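Local coordinates for putative uncharacterized protein (PDB 3W9A) that probably hydrolyses beta-glucans, as a fungal glycoside hydrolase of family 131 whose catalytic domain is a beta-jelly roll, at residues Y30-K35 and M77-I82; K168-W173 and V188-F193; P134-W139 and R146-F151. One frame throughout, in Å; residues are numbered along the deposited sequence.

Contact 1: residues Y30-K35 and M77-I82; sequences YQWYIK and MRTELI
Ile-34 lies against the paired side chains of Arg-78 and Glu-80. Its CG2 is anti to the backbone N, which turns that methyl to both. Ile-34 CG2 is 3.6 Å from Glu-80 CD and lies over one face of the Arg-78 guanidinium, 3.7 Å from Arg-78 NE. Arg-78 grips Glu-80 side-on in a salt bridge: Arg-78 NE is 2.7 Å from Glu-80 OE2 and Arg-78 NH2 is 2.9 Å from Glu-80 OE1, both above the carboxylate plane. An alanine in place of Glu-80 would probably leave Arg-78 NE and NH2 without their carboxylate mate, His-200 ND1 without its bond to OE1, and a gap beside Ile-34 CG2. Strands 30-34 and 77-83 run antiparallel in one sheet of the beta-jelly roll. Gln-31 and Ile-82 form a hydrogen-bonded pair, with Gln-31 N to Ile-82 O at 2.7 Å. Ile-82 CB touches Gln-31 OE1, while Gln-31 NE2 bonds to Gln-84. Ile-82 CD1 is 4.1 Å from Ile-34 CD1. A water bridges the backbones, accepting from Tyr-33 N and donating to Gln-31 O and Glu-80 O. On the other face Leu-81 CD2 touches Trp-32 CE3 at 3.6 Å. Leu-81 CB meets Tyr-30 CD1 at about a right angle.

Contact 2: residues K168-W173 and V188-F193; sequences KTVGLW and VPANTF
Lys-168 and Asn-191 lie side by side and point the same way. The lysine chain starts with CG anti to its carbonyl carbon (chi1 -74°), which sets Lys-168 CG 3.5 Å from Thr-192 OG1. Farther out the chain bends twice, at CE and again at NZ. Lys-168 NZ ends 3.1 Å from Asn-191 OD1. One water joins the two, accepting from NZ and donating to OD1, but its contact with NZ is unusually short and its detail is doubtful. Asn-191 OD1 also takes a weak bond from Phe-193 N. Thr-192 turns its methyl to the lysine backbone, with Thr-192 CG2 3.8 Å from Lys-168 C. The two segments belong to the antiparallel beta hairpin of strands 169-176 and 182-189, at its open end. Val-170 and Val-188 are a hydrogen-bonded pair there, joined in both directions. Beyond it Ala-190 N donates to Lys-168 O at 3.1 Å in a nearly straight bond, after the second strand has ended. Lys-168 and Thr-169 form a G1 beta bulge opposite Asp-164. Val-170 and Val-188 share a face. Val-170 CG1 sits between its own N and carbonyl carbon (chi1 60°), and from there reaches Ala-190 CB at 4.1 Å. Val-188 CG2 lies 3.6 Å from Val-170 O. Trp-139 and Ala-141 pack on Val-170 from the other sheet. Thr-169 CB rests 3.4 Å from Val-188 O, and its OG1 bonds to Asn-187.

Contact 3: residues P134-W139 and R146-F151; sequences PSNLGW and RWSTPF
Asn-136 reaches across to Ser-148 with its amide. Asn-136 ND2 donates to Ser-148 OG at 3.1 Å in a nearly straight bond, and the hydroxyl oxygen lies in the amide plane. Asn-136 has CG anti to its carbonyl carbon (chi1 -75°), which brings CG against the Thr-149 carbonyl. The other branch, Asn-136 OD1, lies 3.4 Å from Pro-150 CA. All the other hydrogen bonds across the pair run between backbone atoms. Thr-149 O accepts from Leu-137 N, and Leu-137 O accepts from Thr-149 N, which stands above the carbonyl plane. Leu-137 O is also approached by Ser-148 CA in a CA-H...O contact of 3.1 Å. These are the strands of the beta hairpin 136-141 and 144-150, antiparallel at 163° in the jelly roll. A classic beta bulge interrupts the pairing where Arg-146 and Trp-147 both face Trp-139. Trp-139 O therefore has two donors: Arg-146 N at 2.9 Å and, weakly, Trp-147 N at 3.5 Å. Trp-147 O in turn accepts from Trp-139 N. At the far end Phe-151 N donates to Ser-135 O at 3.1 Å, though Phe-151 follows the strand. Its ring takes Leu-137 CD2 over one face, toward the rim. Arg-146 lays CB and CG against Trp-139, with Arg-146 CG 3.7 Å from Trp-139 CZ3. The Arg-146 guanidinium is held outside the pair, where NH2 bonds to Ala-141 O. Phe-159 meets the Trp-147 ring.

Contact 1 is buried, whereas contacts 2 and 3 are only partly so. Contacts 1 and 3 belong to the same antiparallel sheet but lie on opposite sides of the chain's centre, their own centres about 24 Å apart. Contact 2 is in the other sheet. Contacts 2 and 3 each join the strands of a hairpin, and they touch where the sheets pack: Leu-172 CD2 is 3.7 Å from Trp-139 CG, and Val-188 CG2 meets Arg-146 CZ. Contact 1 instead joins strands distant in sequence. Its buried Arg-78 and Glu-80 form a salt bridge, and both have further partners beyond the two segments. Contact 2 has its lysine at the exposed end. Contact 3 relies chiefly on backbone bonds and aromatic packing.

Contact 1: residues Y30-K35 and M77-I82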
loop_
_atom_site.group_PDB
_atom_site.type_symbol
_atom_site.label_atom_id
_atom_site.label_comp_id
_atom_site.label_asym_id
_atom_site.label_seq_id
_atom_site.Cartn_x
_atom_site.Cartn_y
_atom_site.Cartn_z
ATOM N N TYR A 30 4.070 2.180 -12.505
ATOM C CA TYR A 30 2.954 1.378 -11.986
ATOM C C TYR A 30 2.195 0.650 -13.086
ATOM O O TYR A 30 1.797 1.262 -14.078
ATOM C CB TYR A 30 1.960 2.284 -11.274
ATOM C CG TYR A 30 2.375 2.759 -9.907
ATOM C CD1 TYR A 30 2.236 1.934 -8.793
ATOM C CD2 TYR A 30 2.853 4.043 -9.706
ATOM C CE1 TYR A 30 2.586 2.381 -7.519
ATOM C CE2 TYR A 30 3.199 4.488 -8.432
ATOM C CZ TYR A 30 3.052 3.651 -7.350
ATOM O OH TYR A 30 3.388 4.066 -6.089
ATOM N N GLN A 31 1.964 -0.644 -12.874
ATOM C CA GLN A 31 1.102 -1.443 -13.744
ATOM C C GLN A 31 -0.337 -1.253 -13.289
ATOM O O GLN A 31 -0.631 -1.282 -12.100
ATOM C CB GLN A 31 1.447 -2.902 -13.679
ATOM C CG GLN A 31 2.916 -3.210 -13.846
ATOM C CD GLN A 31 3.205 -4.686 -13.903
ATOM O OE1 GLN A 31 2.521 -5.500 -13.290
ATOM N NE2 GLN A 31 4.249 -5.033 -14.609
ATOM N N TRP A 32 -1.229 -1.073 -14.246
ATOM C CA TRP A 32 -2.606 -0.757 -13.909
ATOM C C TRP A 32 -3.495 -1.659 -14.774
ATOM O O TRP A 32 -3.749 -1.366 -15.947
ATOM C CB TRP A 32 -2.844 0.715 -14.152
ATOM C CG TRP A 32 -4.260 1.204 -14.001
ATOM C CD1 TRP A 32 -4.925 2.019 -14.851
ATOM C CD2 TRP A 32 -5.161 0.899 -12.939
ATOM N NE1 TRP A 32 -6.192 2.254 -14.389
ATOM C CE2 TRP A 32 -6.357 1.583 -13.204
ATOM C CE3 TRP A 32 -5.055 0.140 -11.760
ATOM C CZ2 TRP A 32 -7.456 1.518 -12.359
ATOM C CZ3 TRP A 32 -6.157 0.091 -10.901
ATOM C CH2 TRP A 32 -7.331 0.773 -11.200
ATOM N N TYR A 33 -3.861 -2.798 -14.198
ATOM C CA TYR A 33 -4.747 -3.779 -14.855
ATOM C C TYR A 33 -5.712 -4.484 -13.891
ATOM O O TYR A 33 -6.684 -5.046 -14.340
ATOM C CB TYR A 33 -3.943 -4.826 -15.636
ATOM C CG TYR A 33 -3.063 -5.719 -14.789
ATOM C CD1 TYR A 33 -3.505 -6.958 -14.352
ATOM C CD2 TYR A 33 -1.790 -5.313 -14.418
ATOM C CE1 TYR A 33 -2.693 -7.780 -13.569
ATOM C CE2 TYR A 33 -0.973 -6.123 -13.641
ATOM C CZ TYR A 33 -1.422 -7.350 -13.208
ATOM O OH TYR A 33 -0.587 -8.139 -12.428
ATOM N N ILE A 34 -5.422 -4.494 -12.582
ATOM C CA ILE A 34 -6.305 -5.122 -11.611
ATOM C C ILE A 34 -7.381 -4.089 -11.251
ATOM O O ILE A 34 -7.245 -3.336 -10.307
ATOM C CB ILE A 34 -5.531 -5.620 -10.358
ATOM C CG1 ILE A 34 -4.462 -6.638 -10.757
ATOM C CG2 ILE A 34 -6.464 -6.283 -9.358
ATOM C CD1 ILE A 34 -3.590 -7.122 -9.609
ATOM N N LYS A 35 -8.446 -4.049 -12.039
ATOM C CA LYS A 35 -9.445 -3.010 -11.914
ATOM C C LYS A 35 -10.765 -3.432 -12.528
ATOM O O LYS A 35 -10.814 -4.401 -13.296
ATOM C CB LYS A 35 -8.962 -1.786 -12.674
ATOM C CG LYS A 35 -8.822 -2.034 -14.159
ATOM C CD LYS A 35 -7.971 -0.988 -14.841
ATOM C CE LYS A 35 -7.969 -1.189 -16.348
ATOM N NZ LYS A 35 -6.865 -0.423 -16.994
HETATM N N MSE A 77 -14.044 -6.918 -4.556
HETATM C CA MSE A 77 -13.801 -5.503 -4.844
HETATM C C MSE A 77 -12.328 -5.313 -4.838
HETATM O O MSE A 77 -11.687 -5.577 -3.842
HETATM C CB MSE A 77 -14.480 -4.577 -3.831
HETATM C CG MSE A 77 -15.933 -5.002 -3.693
HETATM SE SE MSE A 77 -17.200 -3.630 -3.032
HETATM C CE MSE A 77 -16.016 -2.368 -2.116
ATOM N N ARG A 78 -11.777 -4.867 -5.960
ATOM C CA ARG A 78 -10.319 -4.769 -6.111
ATOM C C ARG A 78 -9.919 -3.536 -6.897
ATOM O O ARG A 78 -10.448 -3.304 -7.992
ATOM C CB ARG A 78 -9.769 -6.008 -6.822
ATOM C CG ARG A 78 -9.927 -7.305 -6.056
ATOM C CD ARG A 78 -9.235 -8.459 -6.774
ATOM N NE ARG A 78 -7.781 -8.404 -6.676
ATOM C CZ ARG A 78 -6.966 -9.392 -7.063
ATOM N NH1 ARG A 78 -7.454 -10.496 -7.596
ATOM N NH2 ARG A 78 -5.656 -9.278 -6.936
ATOM N N THR A 79 -8.995 -2.758 -6.336
ATOM C CA THR A 79 -8.368 -1.639 -7.045
ATOM C C THR A 79 -6.930 -1.655 -6.622
ATOM O O THR A 79 -6.629 -1.286 -5.495
ATOM C CB THR A 79 -8.975 -0.295 -6.656
ATOM O OG1 THR A 79 -10.333 -0.233 -7.114
ATOM C CG2 THR A 79 -8.179 0.852 -7.270
ATOM N N GLU A 80 -6.048 -2.132 -7.495
ATOM C CA GLU A 80 -4.665 -2.419 -7.105
ATOM C C GLU A 80 -3.708 -2.062 -8.238
ATOM O O GLU A 80 -3.929 -2.437 -9.385
ATOM C CB GLU A 80 -4.511 -3.901 -6.733
ATOM C CG GLU A 80 -5.815 -4.490 -6.234
ATOM C CD GLU A 80 -5.770 -5.946 -5.843
ATOM O OE1 GLU A 80 -4.794 -6.654 -6.139
ATOM O OE2 GLU A 80 -6.754 -6.380 -5.209
ATOM N N LEU A 81 -2.655 -1.337 -7.907
ATOM C CA LEU A 81 -1.536 -1.134 -8.831
ATOM C C LEU A 81 -0.410 -2.062 -8.445
ATOM O O LEU A 81 -0.376 -2.558 -7.317
ATOM C CB LEU A 81 -1.053 0.313 -8.738
ATOM C CG LEU A 81 -2.060 1.382 -9.164
ATOM C CD1 LEU A 81 -1.852 2.661 -8.362
ATOM C CD2 LEU A 81 -1.975 1.658 -10.661
ATOM N N ILE A 82 0.513 -2.284 -9.371
ATOM C CA ILE A 82 1.687 -3.113 -9.134
ATOM C C ILE A 82 2.918 -2.338 -9.585
ATOM O O ILE A 82 2.863 -1.615 -10.574
ATOM C CB ILE A 82 1.660 -4.420 -9.944
ATOM C CG1 ILE A 82 0.322 -5.167 -9.787
ATOM C CG2 ILE A 82 2.851 -5.310 -9.604
ATOM C CD1 ILE A 82 0.123 -5.841 -8.453
HETATM O O HOH W 1 -2.757 -3.263 -11.627
#

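Contact 2: residues K168-W173 and V188-F193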
loop_
_atom_site.group_PDB
_atom_site.type_symbol
_atom_site.label_atom_id
_atom_site.label_comp_id
_atom_site.label_asym_id
_atom_site.label_seq_id
_atom_site.Cartn_x
_atom_site.Cartn_y
_atom_site.Cartn_z
ATOM N N LYS A 168 14.582 -15.237 4.408
ATOM C CA LYS A 168 13.139 -15.483 4.258
ATOM C C LYS A 168 12.376 -15.072 5.519
ATOM O O LYS A 168 11.586 -15.828 6.082
ATOM C CB LYS A 168 12.854 -16.933 3.821
ATOM C CG LYS A 168 13.204 -17.184 2.356
ATOM C CD LYS A 168 13.312 -18.660 2.008
ATOM C CE LYS A 168 11.990 -19.405 2.149
ATOM N NZ LYS A 168 11.052 -19.125 1.026
ATOM N N THR A 169 12.630 -13.841 5.951
ATOM C CA THR A 169 11.914 -13.239 7.069
ATOM C C THR A 169 11.434 -11.822 6.742
ATOM O O THR A 169 11.991 -11.134 5.880
ATOM C CB THR A 169 12.779 -13.153 8.339
ATOM O OG1 THR A 169 13.864 -12.228 8.137
ATOM C CG2 THR A 169 13.307 -14.532 8.741
ATOM N N VAL A 170 10.423 -11.395 7.491
ATOM C CA VAL A 170 9.865 -10.051 7.389
ATOM C C VAL A 170 9.542 -9.445 8.779
ATOM O O VAL A 170 8.939 -10.090 9.642
ATOM C CB VAL A 170 8.615 -10.035 6.488
ATOM C CG1 VAL A 170 7.528 -10.947 7.028
ATOM C CG2 VAL A 170 8.092 -8.623 6.326
ATOM N N GLY A 171 9.990 -8.216 8.987
ATOM C CA GLY A 171 9.624 -7.423 10.152
ATOM C C GLY A 171 8.828 -6.212 9.729
ATOM O O GLY A 171 8.539 -6.023 8.530
ATOM N N LEU A 172 8.469 -5.379 10.703
ATOM C CA LEU A 172 7.638 -4.213 10.442
ATOM C C LEU A 172 8.178 -2.956 11.135
ATOM O O LEU A 172 8.486 -2.976 12.347
ATOM C CB LEU A 172 6.213 -4.481 10.910
ATOM C CG LEU A 172 5.219 -3.355 10.650
ATOM C CD1 LEU A 172 4.936 -3.261 9.150
ATOM C CD2 LEU A 172 3.939 -3.552 11.463
ATOM N N TRP A 173 8.306 -1.876 10.364
ATOM C CA TRP A 173 8.561 -0.552 10.921
ATOM C C TRP A 173 7.246 0.240 10.841
ATOM O O TRP A 173 6.495 0.114 9.873
ATOM C CB TRP A 173 9.689 0.165 10.187
ATOM C CG TRP A 173 11.012 -0.535 10.272
ATOM C CD1 TRP A 173 11.338 -1.723 9.699
ATOM C CD2 TRP A 173 12.186 -0.088 10.961
ATOM N NE1 TRP A 173 12.645 -2.052 9.989
ATOM C CE2 TRP A 173 13.195 -1.054 10.744
ATOM C CE3 TRP A 173 12.497 1.054 11.716
ATOM C CZ2 TRP A 173 14.481 -0.941 11.291
ATOM C CZ3 TRP A 173 13.777 1.172 12.252
ATOM C CH2 TRP A 173 14.754 0.170 12.041
ATOM N N VAL A 188 10.089 -12.166 11.357
ATOM C CA VAL A 188 9.500 -13.487 11.601
ATOM C C VAL A 188 9.522 -14.281 10.299
ATOM O O VAL A 188 9.508 -13.682 9.219
ATOM C CB VAL A 188 8.039 -13.385 12.122
ATOM C CG1 VAL A 188 7.959 -12.476 13.344
ATOM C CG2 VAL A 188 7.084 -12.893 11.041
ATOM N N PRO A 189 9.558 -15.621 10.383
ATOM C CA PRO A 189 9.627 -16.387 9.137
ATOM C C PRO A 189 8.408 -16.244 8.233
ATOM O O PRO A 189 7.278 -16.185 8.702
ATOM C CB PRO A 189 9.774 -17.838 9.620
ATOM C CG PRO A 189 10.437 -17.722 10.955
ATOM C CD PRO A 189 9.858 -16.467 11.560
ATOM N N ALA A 190 8.660 -16.172 6.932
ATOM C CA ALA A 190 7.596 -16.217 5.943
ATOM C C ALA A 190 8.193 -16.609 4.617
ATOM O O ALA A 190 9.397 -16.438 4.395
ATOM C CB ALA A 190 6.902 -14.863 5.832
ATOM N N ASN A 191 7.352 -17.117 3.723
ATOM C CA ASN A 191 7.796 -17.415 2.371
ATOM C C ASN A 191 7.810 -16.113 1.566
ATOM O O ASN A 191 6.797 -15.696 1.014
ATOM C CB ASN A 191 6.916 -18.480 1.723
ATOM C CG ASN A 191 7.376 -18.834 0.315
ATOM O OD1 ASN A 191 8.349 -18.275 -0.207
ATOM N ND2 ASN A 191 6.675 -19.762 -0.306
ATOM N N THR A 192 8.977 -15.475 1.528
ATOM C CA THR A 192 9.116 -14.119 1.003
ATOM C C THR A 192 9.309 -14.038 -0.509
ATOM O O THR A 192 9.736 -13.002 -1.013
ATOM C CB THR A 192 10.327 -13.429 1.654
ATOM O OG1 THR A 192 11.479 -14.272 1.500
ATOM C CG2 THR A 192 10.065 -13.175 3.131
ATOM N N PHE A 193 9.011 -15.110 -1.239
ATOM C CA PHE A 193 9.228 -15.083 -2.662
ATOM C C PHE A 193 8.372 -14.000 -3.301
ATOM O O PHE A 193 7.168 -13.920 -3.072
ATOM C CB PHE A 193 8.928 -16.415 -3.357
ATOM C CG PHE A 193 9.014 -16.306 -4.858
ATOM C CD1 PHE A 193 10.249 -16.255 -5.483
ATOM C CD2 PHE A 193 7.869 -16.168 -5.633
ATOM C CE1 PHE A 193 10.345 -16.119 -6.855
ATOM C CE2 PHE A 193 7.959 -16.030 -7.006
ATOM C CZ PHE A 193 9.200 -16.011 -7.616
HETATM O O HOH W 2 10.640 -19.112 -1.434
#

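Contact 3: residues P134-W139 and R146-F151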
loop_
_atom_site.group_PDB
_atom_site.type_symbol
_atom_site.label_atom_id
_atom_site.label_comp_id
_atom_site.label_asym_id
_atom_site.label_seq_id
_atom_site.Cartn_x
_atom_site.Cartn_y
_atom_site.Cartn_z
ATOM N N PRO A 134 -11.873 -5.945 14.853
ATOM C CA PRO A 134 -12.053 -5.702 13.425
ATOM C C PRO A 134 -11.881 -4.230 13.005
ATOM O O PRO A 134 -11.610 -3.972 11.833
ATOM C CB PRO A 134 -13.464 -6.235 13.147
ATOM C CG PRO A 134 -14.153 -6.255 14.473
ATOM C CD PRO A 134 -13.073 -6.517 15.485
ATOM N N SER A 135 -12.002 -3.291 13.949
ATOM C CA SER A 135 -11.750 -1.869 13.666
ATOM C C SER A 135 -10.276 -1.493 13.757
ATOM O O SER A 135 -9.925 -0.318 13.633
ATOM C CB SER A 135 -12.557 -0.968 14.607
ATOM O OG SER A 135 -13.931 -1.165 14.375
ATOM N N ASN A 136 -9.419 -2.479 13.998
ATOM C CA ASN A 136 -7.988 -2.264 13.922
ATOM C C ASN A 136 -7.443 -2.560 12.542
ATOM O O ASN A 136 -7.906 -3.450 11.831
ATOM C CB ASN A 136 -7.236 -3.127 14.932
ATOM C CG ASN A 136 -7.358 -2.609 16.355
ATOM O OD1 ASN A 136 -8.235 -1.822 16.671
ATOM N ND2 ASN A 136 -6.459 -3.054 17.216
ATOM N N LEU A 137 -6.425 -1.801 12.187
ATOM C CA LEU A 137 -5.586 -2.096 11.054
ATOM C C LEU A 137 -4.509 -3.063 11.561
ATOM O O LEU A 137 -3.659 -2.671 12.345
ATOM C CB LEU A 137 -4.973 -0.787 10.554
ATOM C CG LEU A 137 -4.163 -0.765 9.263
ATOM C CD1 LEU A 137 -5.026 -1.170 8.061
ATOM C CD2 LEU A 137 -3.547 0.611 9.048
ATOM N N GLY A 138 -4.563 -4.321 11.131
ATOM C CA GLY A 138 -3.560 -5.310 11.506
ATOM C C GLY A 138 -2.547 -5.603 10.420
ATOM O O GLY A 138 -2.891 -5.650 9.241
ATOM N N TRP A 139 -1.297 -5.808 10.832
ATOM C CA TRP A 139 -0.226 -6.297 9.958
ATOM C C TRP A 139 -0.012 -7.760 10.198
ATOM O O TRP A 139 0.034 -8.214 11.357
ATOM C CB TRP A 139 1.090 -5.579 10.215
ATOM C CG TRP A 139 2.208 -6.049 9.356
ATOM C CD1 TRP A 139 2.353 -5.845 8.007
ATOM C CD2 TRP A 139 3.347 -6.804 9.770
ATOM N NE1 TRP A 139 3.519 -6.432 7.567
ATOM C CE2 TRP A 139 4.150 -7.015 8.633
ATOM C CE3 TRP A 139 3.770 -7.323 10.995
ATOM C CZ2 TRP A 139 5.343 -7.733 8.684
ATOM C CZ3 TRP A 139 4.965 -8.021 11.045
ATOM C CH2 TRP A 139 5.736 -8.221 9.900
ATOM N N ARG A 146 0.690 -9.908 13.616
ATOM C CA ARG A 146 1.773 -9.602 14.546
ATOM C C ARG A 146 1.613 -8.234 15.202
ATOM O O ARG A 146 2.315 -7.917 16.157
ATOM C CB ARG A 146 3.133 -9.640 13.828
ATOM C CG ARG A 146 3.323 -10.779 12.851
ATOM C CD ARG A 146 3.136 -12.125 13.514
ATOM N NE ARG A 146 3.282 -13.213 12.546
ATOM C CZ ARG A 146 4.081 -14.270 12.690
ATOM N NH1 ARG A 146 4.811 -14.439 13.785
ATOM N NH2 ARG A 146 4.118 -15.190 11.741
ATOM N N TRP A 147 0.699 -7.414 14.697
ATOM C CA TRP A 147 0.616 -6.030 15.131
ATOM C C TRP A 147 -0.700 -5.452 14.657
ATOM O O TRP A 147 -1.204 -5.837 13.602
ATOM C CB TRP A 147 1.794 -5.273 14.524
ATOM C CG TRP A 147 1.899 -3.810 14.825
ATOM C CD1 TRP A 147 2.708 -3.230 15.747
ATOM C CD2 TRP A 147 1.225 -2.736 14.152
ATOM N NE1 TRP A 147 2.562 -1.871 15.716
ATOM C CE2 TRP A 147 1.652 -1.541 14.748
ATOM C CE3 TRP A 147 0.282 -2.675 13.128
ATOM C CZ2 TRP A 147 1.185 -0.297 14.347
ATOM C CZ3 TRP A 147 -0.189 -1.434 12.736
ATOM C CH2 TRP A 147 0.270 -0.264 13.336
ATOM N N SER A 148 -1.256 -4.521 15.419
ATOM C CA SER A 148 -2.483 -3.871 15.009
ATOM C C SER A 148 -2.670 -2.598 15.792
ATOM O O SER A 148 -2.038 -2.390 16.833
ATOM C CB SER A 148 -3.707 -4.816 15.142
ATOM O OG SER A 148 -4.141 -4.965 16.481
ATOM N N THR A 149 -3.510 -1.722 15.272
ATOM C CA THR A 149 -3.710 -0.425 15.882
ATOM C C THR A 149 -5.083 0.063 15.450
ATOM O O THR A 149 -5.509 -0.208 14.317
ATOM C CB THR A 149 -2.573 0.562 15.503
ATOM O OG1 THR A 149 -2.531 1.650 16.431
ATOM C CG2 THR A 149 -2.740 1.120 14.103
ATOM N N PRO A 150 -5.819 0.720 16.363
ATOM C CA PRO A 150 -7.077 1.290 15.924
ATOM C C PRO A 150 -6.921 2.130 14.654
ATOM O O PRO A 150 -6.060 2.991 14.588
ATOM C CB PRO A 150 -7.479 2.149 17.118
ATOM C CG PRO A 150 -7.011 1.337 18.290
ATOM C CD PRO A 150 -5.709 0.716 17.839
ATOM N N PHE A 151 -7.737 1.856 13.640
ATOM C CA PHE A 151 -7.625 2.571 12.365
ATOM C C PHE A 151 -8.352 3.929 12.487
ATOM O O PHE A 151 -9.452 4.125 11.967
ATOM C CB PHE A 151 -8.179 1.696 11.223
ATOM C CG PHE A 151 -7.809 2.163 9.828
ATOM C CD1 PHE A 151 -8.470 1.637 8.724
ATOM C CD2 PHE A 151 -6.807 3.091 9.605
ATOM C CE1 PHE A 151 -8.133 2.030 7.439
ATOM C CE2 PHE A 151 -6.490 3.502 8.322
ATOM C CZ PHE A 151 -7.143 2.968 7.239
#